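Local coordinates for putative adhesin (Bacteroides fragilis NCTC 9343, PDB 3PET), which is of unknown function but, as a putative lipoprotein built as a right-handed beta-helix, may serve in adhesion at the cell surface, at residues Lys10-Asp15 / Asn51-Ile56; Ala163-Ala168 / Lys200-Pro205. All blocks are in the same frame, centred on the assembly; numbering follows the deposited sequence.

How the contacts relate
The two contacts lie toward opposite ends of an elongated right-handed beta-helix, on opposite sides of the chain's centre. Their own centres are about 41 Å apart, and their nearest atoms about 28 Å, so the two do not touch. In sequence they follow in series: 10-15 / 51-56 closes before 163-168 / 200-205 opens. Contact 1 is apolar and partly buried, and sets strand 11-16, which pairs antiparallel with 43-47, against a short helix near the N-terminal end. Contact 2 is polar and superficial, and reaches between parallel strands that are not direct neighbours. A tetraethylene glycol, probably from the crystallisation liquor, sits by the Arg14 side chain of contact 1.

Contact 1 of 2, residues Lys10-Asp15 / Asn51-Ile56; sequences KLITRD and NIVALI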
ATOM      1  N   LYS A  10      25.680  24.071   0.887  1.00 35.39           N
ATOM      2  CA  LYS A  10      25.375  24.998  -0.214  1.00 33.48           C
ATOM      3  C   LYS A  10      24.058  24.591  -0.906  1.00 32.76           C
ATOM      4  O   LYS A  10      24.016  23.653  -1.711  1.00 30.61           O
ATOM      5  CB  LYS A  10      26.531  25.110  -1.226  1.00 35.31           C
ATOM      6  CG  LYS A  10      26.281  26.161  -2.311  1.00 43.84           C
ATOM      7  CD  LYS A  10      27.533  26.918  -2.701  1.00 54.65           C
ATOM      8  N   LEU A  11      22.987  25.301  -0.566  1.00 28.49           N
ATOM      9  CA  LEU A  11      21.667  25.060  -1.137  1.00 27.36           C
ATOM     10  C   LEU A  11      21.543  25.856  -2.413  1.00 28.91           C
ATOM     11  O   LEU A  11      21.773  27.070  -2.427  1.00 27.37           O
ATOM     12  CB  LEU A  11      20.550  25.398  -0.131  1.00 27.64           C
ATOM     13  CG  LEU A  11      20.677  24.721   1.247  1.00 32.12           C
ATOM     14  CD1 LEU A  11      19.543  25.141   2.140  1.00 33.47           C
ATOM     15  CD2 LEU A  11      20.692  23.190   1.131  1.00 32.44           C
ATOM     16  N   ILE A  12      21.255  25.148  -3.507  1.00 24.26           N
ATOM     17  CA  ILE A  12      21.161  25.744  -4.829  1.00 23.05           C
ATOM     18  C   ILE A  12      19.839  25.435  -5.497  1.00 27.43           C
ATOM     19  O   ILE A  12      19.122  24.503  -5.109  1.00 26.36           O
ATOM     20  CB  ILE A  12      22.330  25.232  -5.750  1.00 25.97           C
ATOM     21  CG1 ILE A  12      22.194  23.721  -6.058  1.00 25.43           C
ATOM     22  CG2 ILE A  12      23.735  25.593  -5.210  1.00 26.50           C
ATOM     23  CD1 ILE A  12      22.527  23.303  -7.452  1.00 36.85           C
ATOM     24  N   THR A  13      19.545  26.215  -6.537  1.00 23.41           N
ATOM     25  CA  THR A  13      18.492  25.949  -7.486  1.00 21.98           C
ATOM     26  C   THR A  13      19.180  25.741  -8.817  1.00 25.80           C
ATOM     27  O   THR A  13      19.905  26.625  -9.309  1.00 24.60           O
ATOM     28  CB  THR A  13      17.408  27.030  -7.563  1.00 27.65           C
ATOM     29  OG1 THR A  13      16.735  27.132  -6.318  1.00 29.16           O
ATOM     30  CG2 THR A  13      16.378  26.726  -8.639  1.00 25.60           C
ATOM     31  N   ARG A  14      18.970  24.568  -9.392  1.00 22.13           N
ATOM     32  CA  ARG A  14      19.498  24.290 -10.716  0.50 21.32           C
ATOM     33  C   ARG A  14      18.343  24.414 -11.700  1.00 23.90           C
ATOM     34  O   ARG A  14      17.273  23.832 -11.491  1.00 20.07           O
ATOM     35  CB  ARG A  14      20.186  22.923 -10.775  0.50 20.80           C
ATOM     36  CG  ARG A  14      20.852  22.623 -12.103  0.50 24.94           C
ATOM     37  CD  ARG A  14      21.860  21.509 -11.927  0.50 29.12           C
ATOM     38  NE  ARG A  14      22.339  20.989 -13.207  0.50 33.69           N
ATOM     39  CZ  ARG A  14      23.223  20.003 -13.327  0.50 43.82           C
ATOM     40  NH1 ARG A  14      23.746  19.435 -12.247  0.50 24.55           N
ATOM     41  NH2 ARG A  14      23.598  19.584 -14.530  0.50 27.64           N
ATOM     42  N   ASP A  15      18.538  25.221 -12.731  1.00 24.19           N
ATOM     43  CA  ASP A  15      17.528  25.438 -13.756  1.00 24.98           C
ATOM     44  C   ASP A  15      17.920  24.650 -14.992  1.00 30.66           C
ATOM     45  O   ASP A  15      19.051  24.777 -15.477  1.00 30.46           O
ATOM     46  CB  ASP A  15      17.380  26.934 -14.066  1.00 27.35           C
ATOM     47  CG  ASP A  15      16.239  27.278 -15.002  1.00 40.65           C
ATOM     48  OD1 ASP A  15      15.332  26.454 -15.151  1.00 40.93           O
ATOM     49  OD2 ASP A  15      16.248  28.391 -15.562  1.00 53.43           O
ATOM     50  N   ASN A  51      25.286  18.817  -4.075  1.00 31.00           N
ATOM     51  CA  ASN A  51      25.783  17.468  -4.384  1.00 31.28           C
ATOM     52  C   ASN A  51      24.642  16.423  -4.446  1.00 34.00           C
ATOM     53  O   ASN A  51      24.857  15.305  -4.931  1.00 33.00           O
ATOM     54  CB  ASN A  51      26.865  17.038  -3.374  1.00 31.85           C
ATOM     55  CG  ASN A  51      26.410  17.009  -1.937  1.00 43.12           C
ATOM     56  OD1 ASN A  51      25.403  17.622  -1.553  1.00 29.04           O
ATOM     57  ND2 ASN A  51      27.169  16.316  -1.105  1.00 35.06           N
ATOM     58  N   ILE A  52      23.442  16.785  -3.955  1.00 29.11           N
ATOM     59  CA  ILE A  52      22.269  15.906  -4.002  1.00 27.16           C
ATOM     60  C   ILE A  52      21.498  16.225  -5.302  1.00 27.99           C
ATOM     61  O   ILE A  52      21.100  15.311  -6.027  1.00 24.61           O
ATOM     62  CB  ILE A  52      21.401  16.022  -2.719  1.00 29.80           C
ATOM     63  CG1 ILE A  52      22.246  15.858  -1.412  1.00 30.69           C
ATOM     64  CG2 ILE A  52      20.202  15.079  -2.757  1.00 29.29           C
ATOM     65  CD1 ILE A  52      23.172  14.583  -1.302  1.00 36.22           C
ATOM     66  N   VAL A  53      21.389  17.526  -5.636  1.00 25.71           N
ATOM     67  CA  VAL A  53      20.764  17.991  -6.889  1.00 24.35           C
ATOM     68  C   VAL A  53      21.499  17.354  -8.076  1.00 28.26           C
ATOM     69  O   VAL A  53      20.857  16.904  -9.028  1.00 26.80           O
ATOM     70  CB  VAL A  53      20.768  19.544  -6.969  1.00 27.10           C
ATOM     71  CG1 VAL A  53      20.390  20.042  -8.367  1.00 26.35           C
ATOM     72  CG2 VAL A  53      19.843  20.150  -5.912  1.00 26.42           C
ATOM     73  N   ALA A  54      22.842  17.268  -7.976  1.00 26.00           N
ATOM     74  CA  ALA A  54      23.724  16.715  -9.006  1.00 26.52           C
ATOM     75  C   ALA A  54      23.442  15.235  -9.298  1.00 27.59           C
ATOM     76  O   ALA A  54      23.824  14.765 -10.369  1.00 27.11           O
ATOM     77  CB  ALA A  54      25.187  16.898  -8.604  1.00 28.06           C
ATOM     78  N   LEU A  55      22.752  14.512  -8.380  1.00 22.93           N
ATOM     79  CA  LEU A  55      22.427  13.087  -8.549  1.00 22.51           C
ATOM     80  C   LEU A  55      21.221  12.856  -9.488  1.00 23.65           C
ATOM     81  O   LEU A  55      20.969  11.723  -9.886  1.00 22.88           O
ATOM     82  CB  LEU A  55      22.133  12.419  -7.195  1.00 22.97           C
ATOM     83  CG  LEU A  55      23.239  12.423  -6.131  1.00 30.37           C
ATOM     84  CD1 LEU A  55      22.752  11.739  -4.884  1.00 29.83           C
ATOM     85  CD2 LEU A  55      24.514  11.730  -6.619  1.00 34.48           C
ATOM     86  N   ILE A  56      20.484  13.906  -9.828  1.00 20.87           N
ATOM     87  CA  ILE A  56      19.288  13.759 -10.662  1.00 20.16           C
ATOM     88  C   ILE A  56      19.622  13.890 -12.150  1.00 23.55           C
ATOM     89  O   ILE A  56      20.163  14.904 -12.586  1.00 21.43           O
ATOM     90  CB  ILE A  56      18.173  14.745 -10.230  1.00 22.75           C
ATOM     91  CG1 ILE A  56      17.807  14.513  -8.713  1.00 23.57           C
ATOM     92  CG2 ILE A  56      16.924  14.595 -11.175  1.00 19.50           C
ATOM     93  CD1 ILE A  56      16.795  15.429  -8.129  1.00 24.51           C
TER
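At the N-terminal end of the beta-helix, Ile12 and Arg14 of the strand 11-16 lean on Val53 of the short helix 50-53. Val53 CG1 does most of the touching. It lies 3.8 Å from Arg14 CB and 4.0 Å from Ile12 CD1, so one methyl meets two residues that point to the same side of the strand. With CG1 anti to its own backbone N (chi1 168°), Val53 sends this branch toward the strand. Ile12 answers with the end of its longer branch, CD1, which also comes within 4.2 Å of Val53 CB.

The strand 11-16 runs antiparallel to 43-47, a pairing unlike the parallel stacking of the later coils, and Arg14 and Ile12 bond through their backbones to Ile46 and Gly48. After 43-47 the chain passes through the helix into a type I turn, Val53 to Ile56, closed by Ile56 N to Val53 O at 3.1 Å.

Arg14 extends past the valine, its CD remaining 4.1 Å from Val53 CG1. In the conformer described NH1 comes obliquely to 4.2 Å from Ala54 CA and NH2 lies near a bound tetraethylene glycol, but a second conformer makes these outer contacts doubtful.

Contact 2 of 2, residues Ala163-Ala168 / Lys200-Pro205; sequences AGNLRA and KYKGSP
Gly164 O takes two side-chain donors: a weak hydrogen bond of 3.4 Å from Lys202 NZ, and a second bond from Asn184 ND2. The carbonyl sits at a corner of the right-handed beta-helix, where the chain turns at Gly164 and Asn165 from one face to the next. Strand 181-185 pairs in parallel with both 161-168 and 199-202, so Lys202 reaches past an intervening strand to the corner beyond it, and Asn184, which supplies the second donor, belongs to that strand.

The lysine spans the gap by being straight. CG leaves anti to the carbonyl carbon (chi1 -68°), and the rest of the chain is extended out to NZ. On the way its aliphatic part passes the acceptor, with Lys202 CD 3.6 Å from Gly164 O, and the side chain also touches Asn184. The ammonium therefore arrives at the end of a stem already laid against the carbonyl. Asn165 OD1 is a further polar neighbour, 3.3 Å from Lys202 NZ; although its CB points away from the lysine's strand, the amide end swings back toward it. A positive charge here would probably be eased by these two oxygens.

The corner itself is a type I turn from Ala163 to Leu166, closed by Leu166 N to Ala163 O at 3.2 Å. Backbone bonds from Ala163 to Thr182 and from Ala168 to Asn184 tie the two sides of the corner to the strand 181-185 that follows.

Past the corner, Arg167 NH2 reaches back to the coil before for a salt bridge with Glu145, and bonds weakly to Asn165 O at 3.1 Å, with an N-H...O angle of 130°.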
ATOM      1  N   ALA A 163     -11.379  11.359  -3.814  1.00 19.54           N
ATOM      2  CA  ALA A 163     -11.939  12.130  -4.932  1.00 18.26           C
ATOM      3  C   ALA A 163     -13.422  12.502  -4.705  1.00 20.15           C
ATOM      4  O   ALA A 163     -14.192  12.623  -5.663  1.00 19.94           O
ATOM      5  CB  ALA A 163     -11.776  11.320  -6.220  1.00 18.63           C
ATOM      6  N   GLY A 164     -13.792  12.735  -3.444  1.00 16.94           N
ATOM      7  CA  GLY A 164     -15.141  13.177  -3.078  1.00 17.03           C
ATOM      8  C   GLY A 164     -15.458  14.565  -3.615  1.00 20.12           C
ATOM      9  O   GLY A 164     -16.617  14.868  -3.917  1.00 20.39           O
ATOM     10  N   ASN A 165     -14.427  15.413  -3.755  1.00 17.76           N
ATOM     11  CA  ASN A 165     -14.565  16.777  -4.302  1.00 18.48           C
ATOM     12  C   ASN A 165     -14.159  16.854  -5.776  1.00 21.50           C
ATOM     13  O   ASN A 165     -13.950  17.948  -6.309  1.00 20.38           O
ATOM     14  CB  ASN A 165     -13.795  17.788  -3.470  1.00 26.11           C
ATOM     15  CG  ASN A 165     -14.329  17.856  -2.067  1.00 49.24           C
ATOM     16  OD1 ASN A 165     -15.538  17.797  -1.845  1.00 34.19           O
ATOM     17  ND2 ASN A 165     -13.443  17.906  -1.093  1.00 46.46           N
ATOM     18  N   LEU A 166     -14.081  15.683  -6.439  1.00 18.20           N
ATOM     19  CA  LEU A 166     -13.882  15.607  -7.864  1.00 19.20           C
ATOM     20  C   LEU A 166     -15.237  15.241  -8.453  1.00 22.84           C
ATOM     21  O   LEU A 166     -15.626  14.072  -8.402  1.00 20.89           O
ATOM     22  CB  LEU A 166     -12.771  14.638  -8.289  1.00 18.95           C
ATOM     23  CG  LEU A 166     -12.580  14.606  -9.816  1.00 24.23           C
ATOM     24  CD1 LEU A 166     -11.499  15.584 -10.273  1.00 23.56           C
ATOM     25  CD2 LEU A 166     -12.355  13.240 -10.279  1.00 30.05           C
ATOM     26  N   ARG A 167     -15.987  16.265  -8.924  1.00 19.81           N
ATOM     27  CA  ARG A 167     -17.328  16.083  -9.499  1.00 21.58           C
ATOM     28  C   ARG A 167     -17.216  15.511 -10.912  1.00 23.88           C
ATOM     29  O   ARG A 167     -16.723  16.193 -11.810  1.00 22.86           O
ATOM     30  CB  ARG A 167     -18.120  17.426  -9.511  1.00 24.38           C
ATOM     31  CG  ARG A 167     -18.472  17.965  -8.125  1.00 42.60           C
ATOM     32  CD  ARG A 167     -18.169  19.456  -8.002  1.00 62.27           C
ATOM     33  NE  ARG A 167     -16.895  19.706  -7.319  1.00 67.42           N
ATOM     34  CZ  ARG A 167     -16.050  20.695  -7.614  1.00 71.24           C
ATOM     35  NH1 ARG A 167     -16.327  21.548  -8.594  1.00 52.88           N
ATOM     36  NH2 ARG A 167     -14.920  20.833  -6.935  1.00 48.65           N
ATOM     37  N   ALA A 168     -17.639  14.250 -11.103  1.00 19.68           N
ATOM     38  CA  ALA A 168     -17.583  13.593 -12.411  1.00 19.67           C
ATOM     39  C   ALA A 168     -18.977  13.178 -12.869  1.00 24.73           C
ATOM     40  O   ALA A 168     -19.816  12.863 -12.025  1.00 25.81           O
ATOM     41  CB  ALA A 168     -16.676  12.373 -12.348  1.00 19.69           C
ATOM     42  N   LYS A 200     -17.130   4.763  -1.531  1.00 17.22           N
ATOM     43  CA  LYS A 200     -18.152   5.707  -1.099  1.00 18.16           C
ATOM     44  C   LYS A 200     -18.372   6.718  -2.207  1.00 20.97           C
ATOM     45  O   LYS A 200     -17.410   7.293  -2.692  1.00 18.65           O
ATOM     46  CB  LYS A 200     -17.751   6.406   0.217  1.00 21.62           C
ATOM     47  CG  LYS A 200     -17.891   5.518   1.460  1.00 30.65           C
ATOM     48  CD  LYS A 200     -17.077   6.037   2.641  1.00 40.40           C
ATOM     49  CE  LYS A 200     -15.585   5.775   2.509  1.00 49.89           C
ATOM     50  NZ  LYS A 200     -14.832   6.239   3.706  1.00 57.11           N
ATOM     51  N   TYR A 201     -19.618   6.907  -2.640  1.00 17.55           N
ATOM     52  CA  TYR A 201     -19.840   7.873  -3.711  1.00 17.54           C
ATOM     53  C   TYR A 201     -20.925   8.879  -3.353  1.00 22.17           C
ATOM     54  O   TYR A 201     -21.996   8.508  -2.845  1.00 20.73           O
ATOM     55  CB  TYR A 201     -20.189   7.158  -5.038  1.00 17.93           C
ATOM     56  CG  TYR A 201     -21.487   6.369  -5.012  1.00 19.08           C
ATOM     57  CD1 TYR A 201     -21.514   5.050  -4.574  1.00 20.94           C
ATOM     58  CD2 TYR A 201     -22.675   6.925  -5.483  1.00 19.90           C
ATOM     59  CE1 TYR A 201     -22.708   4.325  -4.545  1.00 21.45           C
ATOM     60  CE2 TYR A 201     -23.867   6.202  -5.478  1.00 21.14           C
ATOM     61  CZ  TYR A 201     -23.879   4.906  -5.011  1.00 26.02           C
ATOM     62  OH  TYR A 201     -25.068   4.217  -4.973  1.00 27.07           O
ATOM     63  N   LYS A 202     -20.655  10.148  -3.652  1.00 19.44           N
ATOM     64  CA  LYS A 202     -21.616  11.230  -3.542  1.00 19.17           C
ATOM     65  C   LYS A 202     -22.409  11.254  -4.844  1.00 22.77           C
ATOM     66  O   LYS A 202     -21.956  10.677  -5.851  1.00 19.29           O
ATOM     67  CB  LYS A 202     -20.891  12.591  -3.341  1.00 22.75           C
ATOM     68  CG  LYS A 202     -20.157  12.762  -2.011  1.00 32.19           C
ATOM     69  CD  LYS A 202     -19.577  14.166  -1.935  1.00 39.35           C
ATOM     70  CE  LYS A 202     -18.626  14.366  -0.785  1.00 48.43           C
ATOM     71  NZ  LYS A 202     -17.942  15.693  -0.858  1.00 44.38           N
ATOM     72  N   GLY A 203     -23.566  11.911  -4.817  1.00 21.60           N
ATOM     73  CA  GLY A 203     -24.429  12.109  -5.978  1.00 21.96           C
ATOM     74  C   GLY A 203     -25.632  11.195  -6.042  1.00 24.39           C
ATOM     75  O   GLY A 203     -25.797  10.310  -5.203  1.00 24.35           O
ATOM     76  N   SER A 204     -26.477  11.400  -7.059  1.00 21.12           N
ATOM     77  CA  SER A 204     -27.664  10.574  -7.307  1.00 20.99           C
ATOM     78  C   SER A 204     -27.601  10.043  -8.744  1.00 23.96           C
ATOM     79  O   SER A 204     -28.390  10.462  -9.593  1.00 22.84           O
ATOM     80  CB  SER A 204     -28.950  11.358  -7.045  1.00 25.64           C
ATOM     81  OG  SER A 204     -28.970  11.819  -5.708  1.00 33.58           O
ATOM     82  N   PRO A 205     -26.620   9.165  -9.059  1.00 22.18           N
ATOM     83  CA  PRO A 205     -26.499   8.691 -10.438  1.00 22.47           C
ATOM     84  C   PRO A 205     -27.717   7.892 -10.891  1.00 26.62           C
ATOM     85  O   PRO A 205     -28.309   7.126 -10.123  1.00 27.90           O
ATOM     86  CB  PRO A 205     -25.212   7.834 -10.406  1.00 23.03           C
ATOM     87  CG  PRO A 205     -25.085   7.402  -8.979  1.00 27.39           C
ATOM     88  CD  PRO A 205     -25.565   8.575  -8.197  1.00 23.73           C
TER